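Long-range contact in COBE (Pseudomonas aeruginosa, PDB 2W6K), which takes part in cobalamin (vitamin B12) biosynthesis, probably in a role related to that of the C-terminal domain of CbiG: residues R20-E32 / E57-R69. Sequence-based numbering, arbitrary orientation.
Sequences RGCSAEHLRALLE and EPGLRQLATLLER. With GOL (glycerol), chain D.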
loop_
_atom_site.group_PDB
_atom_site.type_symbol
_atom_site.label_atom_id
_atom_site.label_comp_id
_atom_site.label_asym_id
_atom_site.label_seq_id
_atom_site.Cartn_x
_atom_site.Cartn_y
_atom_site.Cartn_z
ATOM N N ARG A 20 9.697 13.522 -3.224
ATOM C CA ARG A 20 10.122 13.694 -4.597
ATOM C C ARG A 20 11.539 13.156 -4.800
ATOM O O ARG A 20 12.450 13.410 -3.983
ATOM C CB ARG A 20 10.030 15.179 -4.974
ATOM C CG ARG A 20 9.990 15.482 -6.436
ATOM C CD ARG A 20 9.336 16.863 -6.634
ATOM N NE ARG A 20 8.360 16.867 -7.728
ATOM C CZ ARG A 20 7.123 17.360 -7.663
ATOM N NH1 ARG A 20 6.657 17.915 -6.549
ATOM N NH2 ARG A 20 6.344 17.295 -8.734
ATOM N N GLY A 21 11.725 12.387 -5.868
ATOM C CA GLY A 21 13.039 11.868 -6.222
ATOM C C GLY A 21 13.484 10.590 -5.521
ATOM O O GLY A 21 14.597 10.114 -5.774
ATOM N N CYS A 22 12.631 10.029 -4.654
ATOM C CA CYS A 22 12.990 8.789 -3.936
ATOM C C CYS A 22 13.259 7.680 -4.947
ATOM O O CYS A 22 12.445 7.475 -5.867
ATOM C CB CYS A 22 11.886 8.372 -2.972
ATOM S SG CYS A 22 12.404 7.143 -1.762
ATOM N N SER A 23 14.400 6.995 -4.805
ATOM C CA SER A 23 14.830 5.979 -5.779
ATOM C C SER A 23 14.092 4.651 -5.602
ATOM O O SER A 23 13.614 4.327 -4.501
ATOM C CB SER A 23 16.334 5.697 -5.699
ATOM O OG SER A 23 16.673 5.011 -4.496
ATOM N N ALA A 24 14.029 3.886 -6.690
ATOM C CA ALA A 24 13.496 2.516 -6.614
ATOM C C ALA A 24 14.294 1.683 -5.602
ATOM O O ALA A 24 13.724 0.893 -4.853
ATOM C CB ALA A 24 13.519 1.836 -7.987
ATOM N N GLU A 25 15.616 1.901 -5.568
ATOM C CA GLU A 25 16.481 1.152 -4.642
ATOM C C GLU A 25 16.109 1.458 -3.172
ATOM O O GLU A 25 15.998 0.549 -2.349
ATOM C CB GLU A 25 17.956 1.451 -4.959
ATOM C CG GLU A 25 18.357 1.084 -6.409
ATOM C CD GLU A 25 18.398 2.282 -7.403
ATOM O OE1 GLU A 25 19.498 2.523 -7.974
ATOM O OE2 GLU A 25 17.361 2.971 -7.644
ATOM N N HIS A 26 15.857 2.726 -2.869
ATOM C CA HIS A 26 15.493 3.141 -1.533
ATOM C C HIS A 26 14.153 2.538 -1.177
ATOM O O HIS A 26 13.999 1.887 -0.112
ATOM C CB HIS A 26 15.394 4.654 -1.468
ATOM C CG HIS A 26 15.125 5.179 -0.095
ATOM N ND1 HIS A 26 16.072 5.863 0.632
ATOM C CD2 HIS A 26 14.015 5.123 0.680
ATOM C CE1 HIS A 26 15.554 6.218 1.797
ATOM N NE2 HIS A 26 14.313 5.771 1.856
ATOM N N LEU A 27 13.184 2.703 -2.075
ATOM C CA LEU A 27 11.847 2.165 -1.813
ATOM C C LEU A 27 11.920 0.653 -1.612
ATOM O O LEU A 27 11.267 0.111 -0.712
ATOM C CB LEU A 27 10.879 2.507 -2.960
ATOM C CG LEU A 27 10.560 3.997 -3.131
ATOM C CD1 LEU A 27 9.622 4.233 -4.265
ATOM C CD2 LEU A 27 9.931 4.522 -1.842
ATOM N N ARG A 28 12.706 -0.032 -2.446
ATOM C CA ARG A 28 12.775 -1.498 -2.344
ATOM C C ARG A 28 13.335 -1.927 -0.988
ATOM O O ARG A 28 12.837 -2.883 -0.398
ATOM C CB ARG A 28 13.617 -2.100 -3.481
ATOM C CG ARG A 28 13.687 -3.625 -3.382
ATOM C CD ARG A 28 14.527 -4.236 -4.484
ATOM N NE ARG A 28 15.920 -3.813 -4.382
ATOM C CZ ARG A 28 16.772 -3.793 -5.409
ATOM N NH1 ARG A 28 18.021 -3.380 -5.234
ATOM N NH2 ARG A 28 16.392 -4.200 -6.613
ATOM N N ALA A 29 14.366 -1.229 -0.517
ATOM C CA ALA A 29 14.992 -1.582 0.792
ATOM C C ALA A 29 14.006 -1.383 1.949
ATOM O O ALA A 29 13.901 -2.210 2.852
ATOM C CB ALA A 29 16.256 -0.801 1.036
ATOM N N LEU A 30 13.246 -0.304 1.890
ATOM C CA LEU A 30 12.280 -0.062 2.929
ATOM C C LEU A 30 11.123 -1.066 2.855
ATOM O O LEU A 30 10.633 -1.534 3.889
ATOM C CB LEU A 30 11.772 1.357 2.871
ATOM C CG LEU A 30 10.800 1.758 3.989
ATOM C CD1 LEU A 30 11.411 1.653 5.395
ATOM C CD2 LEU A 30 10.335 3.178 3.763
ATOM N N LEU A 31 10.702 -1.384 1.634
ATOM C CA LEU A 31 9.652 -2.364 1.412
ATOM C C LEU A 31 10.085 -3.719 1.978
ATOM O O LEU A 31 9.306 -4.368 2.679
ATOM C CB LEU A 31 9.339 -2.495 -0.089
ATOM C CG LEU A 31 8.259 -3.501 -0.530
ATOM C CD1 LEU A 31 6.895 -3.200 0.120
ATOM C CD2 LEU A 31 8.128 -3.475 -2.023
ATOM N N GLU A 32 11.314 -4.125 1.667
ATOM C CA GLU A 32 11.847 -5.420 2.139
ATOM C C GLU A 32 11.864 -5.480 3.658
ATOM O O GLU A 32 11.492 -6.512 4.263
ATOM C CB GLU A 32 13.257 -5.611 1.605
ATOM C CG GLU A 32 13.307 -6.181 0.245
ATOM C CD GLU A 32 14.725 -6.624 -0.103
ATOM O OE1 GLU A 32 14.913 -7.823 -0.420
ATOM O OE2 GLU A 32 15.641 -5.784 -0.022
ATOM N N GLU A 57 5.986 9.865 -11.326
ATOM C CA GLU A 57 6.342 8.862 -10.329
ATOM C C GLU A 57 7.399 7.833 -10.815
ATOM O O GLU A 57 7.151 6.631 -10.724
ATOM C CB GLU A 57 5.078 8.153 -9.802
ATOM C CG GLU A 57 4.059 9.064 -9.060
ATOM C CD GLU A 57 4.435 9.391 -7.631
ATOM O OE1 GLU A 57 5.453 8.843 -7.136
ATOM O OE2 GLU A 57 3.680 10.177 -6.972
ATOM N N PRO A 58 8.585 8.294 -11.302
ATOM C CA PRO A 58 9.528 7.280 -11.869
ATOM C C PRO A 58 10.126 6.248 -10.872
ATOM O O PRO A 58 10.263 5.071 -11.236
ATOM C CB PRO A 58 10.615 8.129 -12.534
ATOM C CG PRO A 58 10.554 9.423 -11.853
ATOM C CD PRO A 58 9.153 9.654 -11.373
ATOM N N GLY A 59 10.441 6.645 -9.635
ATOM C CA GLY A 59 10.858 5.665 -8.615
ATOM C C GLY A 59 9.842 4.541 -8.428
ATOM O O GLY A 59 10.229 3.374 -8.357
ATOM N N LEU A 60 8.547 4.899 -8.328
ATOM C CA LEU A 60 7.512 3.872 -8.126
ATOM C C LEU A 60 7.320 3.012 -9.357
ATOM O O LEU A 60 7.169 1.781 -9.258
ATOM C CB LEU A 60 6.172 4.484 -7.669
ATOM C CG LEU A 60 6.072 4.773 -6.164
ATOM C CD1 LEU A 60 4.839 5.659 -5.913
ATOM C CD2 LEU A 60 6.029 3.486 -5.300
ATOM N N ARG A 61 7.346 3.651 -10.526
ATOM C CA ARG A 61 7.238 2.881 -11.733
ATOM C C ARG A 61 8.413 1.925 -11.904
ATOM O O ARG A 61 8.220 0.770 -12.337
ATOM C CB ARG A 61 7.043 3.789 -12.936
ATOM C CG ARG A 61 5.616 4.366 -12.983
ATOM C CD ARG A 61 5.267 4.838 -14.386
ATOM N NE ARG A 61 6.133 5.926 -14.844
ATOM C CZ ARG A 61 5.994 7.212 -14.533
ATOM N NH1 ARG A 61 5.035 7.613 -13.715
ATOM N NH2 ARG A 61 6.845 8.106 -15.029
ATOM N N GLN A 62 9.621 2.375 -11.542
ATOM C CA GLN A 62 10.798 1.492 -11.675
ATOM C C GLN A 62 10.683 0.340 -10.705
ATOM O O GLN A 62 11.029 -0.818 -11.049
ATOM C CB GLN A 62 12.100 2.253 -11.429
ATOM C CG GLN A 62 12.476 3.252 -12.579
ATOM C CD GLN A 62 13.699 4.077 -12.239
ATOM O OE1 GLN A 62 14.564 3.636 -11.474
ATOM N NE2 GLN A 62 13.769 5.293 -12.777
ATOM N N LEU A 63 10.205 0.626 -9.493
ATOM C CA LEU A 63 9.992 -0.446 -8.491
ATOM C C LEU A 63 8.995 -1.468 -9.005
ATOM O O LEU A 63 9.203 -2.684 -8.863
ATOM C CB LEU A 63 9.504 0.128 -7.145
ATOM C CG LEU A 63 9.357 -0.921 -6.036
ATOM C CD1 LEU A 63 10.670 -1.682 -5.799
ATOM C CD2 LEU A 63 8.925 -0.210 -4.769
ATOM N N ALA A 64 7.920 -0.991 -9.631
ATOM C CA ALA A 64 6.917 -1.923 -10.166
ATOM C C ALA A 64 7.586 -2.821 -11.223
ATOM O O ALA A 64 7.359 -4.008 -11.258
ATOM C CB ALA A 64 5.738 -1.188 -10.760
ATOM N N THR A 65 8.446 -2.242 -12.045
ATOM C CA THR A 65 9.093 -3.002 -13.104
ATOM C C THR A 65 10.030 -4.046 -12.521
ATOM O O THR A 65 10.021 -5.209 -12.968
ATOM C CB THR A 65 9.815 -2.068 -14.078
ATOM O OG1 THR A 65 8.820 -1.411 -14.875
ATOM C CG2 THR A 65 10.751 -2.868 -15.021
ATOM N N LEU A 66 10.803 -3.653 -11.516
ATOM C CA LEU A 66 11.683 -4.599 -10.797
ATOM C C LEU A 66 10.901 -5.790 -10.259
ATOM O O LEU A 66 11.330 -6.935 -10.382
ATOM C CB LEU A 66 12.341 -3.894 -9.611
ATOM C CG LEU A 66 13.430 -2.904 -10.043
ATOM C CD1 LEU A 66 13.855 -2.061 -8.854
ATOM C CD2 LEU A 66 14.625 -3.661 -10.653
ATOM N N LEU A 67 9.765 -5.503 -9.632
ATOM C CA LEU A 67 8.931 -6.531 -9.024
ATOM C C LEU A 67 8.127 -7.329 -10.024
ATOM O O LEU A 67 7.527 -8.355 -9.660
ATOM C CB LEU A 67 7.951 -5.889 -8.026
ATOM C CG LEU A 67 8.595 -5.272 -6.784
ATOM C CD1 LEU A 67 7.626 -4.421 -6.005
ATOM C CD2 LEU A 67 9.107 -6.413 -5.916
ATOM N N GLU A 68 8.072 -6.854 -11.270
ATOM C CA GLU A 68 7.143 -7.414 -12.277
ATOM C C GLU A 68 5.693 -7.503 -11.763
ATOM O O GLU A 68 4.976 -8.492 -12.015
ATOM C CB GLU A 68 7.642 -8.778 -12.790
ATOM C CG GLU A 68 9.116 -8.761 -13.133
ATOM C CD GLU A 68 9.584 -9.987 -13.896
ATOM O OE1 GLU A 68 9.324 -11.139 -13.459
ATOM O OE2 GLU A 68 10.234 -9.787 -14.939
ATOM N N ARG A 69 5.270 -6.441 -11.068
ATOM C CA ARG A 69 4.010 -6.378 -10.353
ATOM C C ARG A 69 3.481 -4.951 -10.556
ATOM O O ARG A 69 4.273 -3.999 -10.685
ATOM C CB ARG A 69 4.274 -6.584 -8.857
ATOM C CG ARG A 69 3.454 -7.662 -8.129
ATOM C CD ARG A 69 4.105 -9.076 -8.039
ATOM N NE ARG A 69 5.573 -9.135 -7.895
ATOM C CZ ARG A 69 6.231 -9.579 -6.827
ATOM N NH1 ARG A 69 5.583 -9.995 -5.723
ATOM N NH2 ARG A 69 7.556 -9.578 -6.852
HETATM C C1 GOL D . 8.572 10.467 -7.096
HETATM O O1 GOL D . 9.363 11.597 -7.365
HETATM C C2 GOL D . 9.542 9.305 -6.947
HETATM O O2 GOL D . 10.118 9.110 -8.229
HETATM C C3 GOL D . 8.781 8.033 -6.554
HETATM O O3 GOL D . 7.944 7.703 -7.644
HETATM O O HOH W 1 15.056 5.077 -9.183
#
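Ala24 pushes its methyl into helix 58-67 where that helix carries Gly59, and the CA atoms of the two residues come within 4.6 Å. The methyl is a knob in a hole made by Gly59, Gln62, Leu63 and Leu66; its CB lies 3.7 Å from both Gly59 O and Gln62 CB. Gly59 CA also packs 3.7 Å from Cys22 O, just ahead of the other helix. Leu63 returns the gesture, fitting among Ala24, Leu27, Arg28 and Leu31. Its chi1 of -176° turns CG away from the backbone N and spreads the two methyls over the other helix, CD2 at 3.8 Å from Leu27 CB and CD1 against Arg28 CB. Deeper in, Leu27 and Leu60 cross nearly at right angles, while Leu31 and Leu67 meet tip to tip, CD2 to CD1. Both helices, 61° apart in direction, lie on one face of the mixed sheet: Leu27, Leu60 and Leu63 share Ile16 of strand 12-18, and Leu31, Leu63 and Leu67 reach Leu48 of strand 47-51. They are the connections of two consecutive beta-alpha-beta crossovers, 12-18 to 47-51 and 47-51 to 71-74.

The outer side is looser. Leu66 is exposed, its CD1 4.0 Å from Arg28 NH2, with the guanidinium set obliquely to it. A water accepts from Ala24 N and donates to Gln62 OE1 at 2.8 Å, bridging the helices.

At the N-terminal end of helix 58-67 the bridge is polar and firmer: a glycerol, probably from the crystallisation liquor, links the segments. Gly21 N points almost straight at its O1 (173°), while Gly59 N bonds O2. The glycerol O3 accepts from Leu60 N and donates to Glu57 OE1 (2.8 Å), on a carboxylate whose other oxygen, OE2, forms a salt bridge with Arg55.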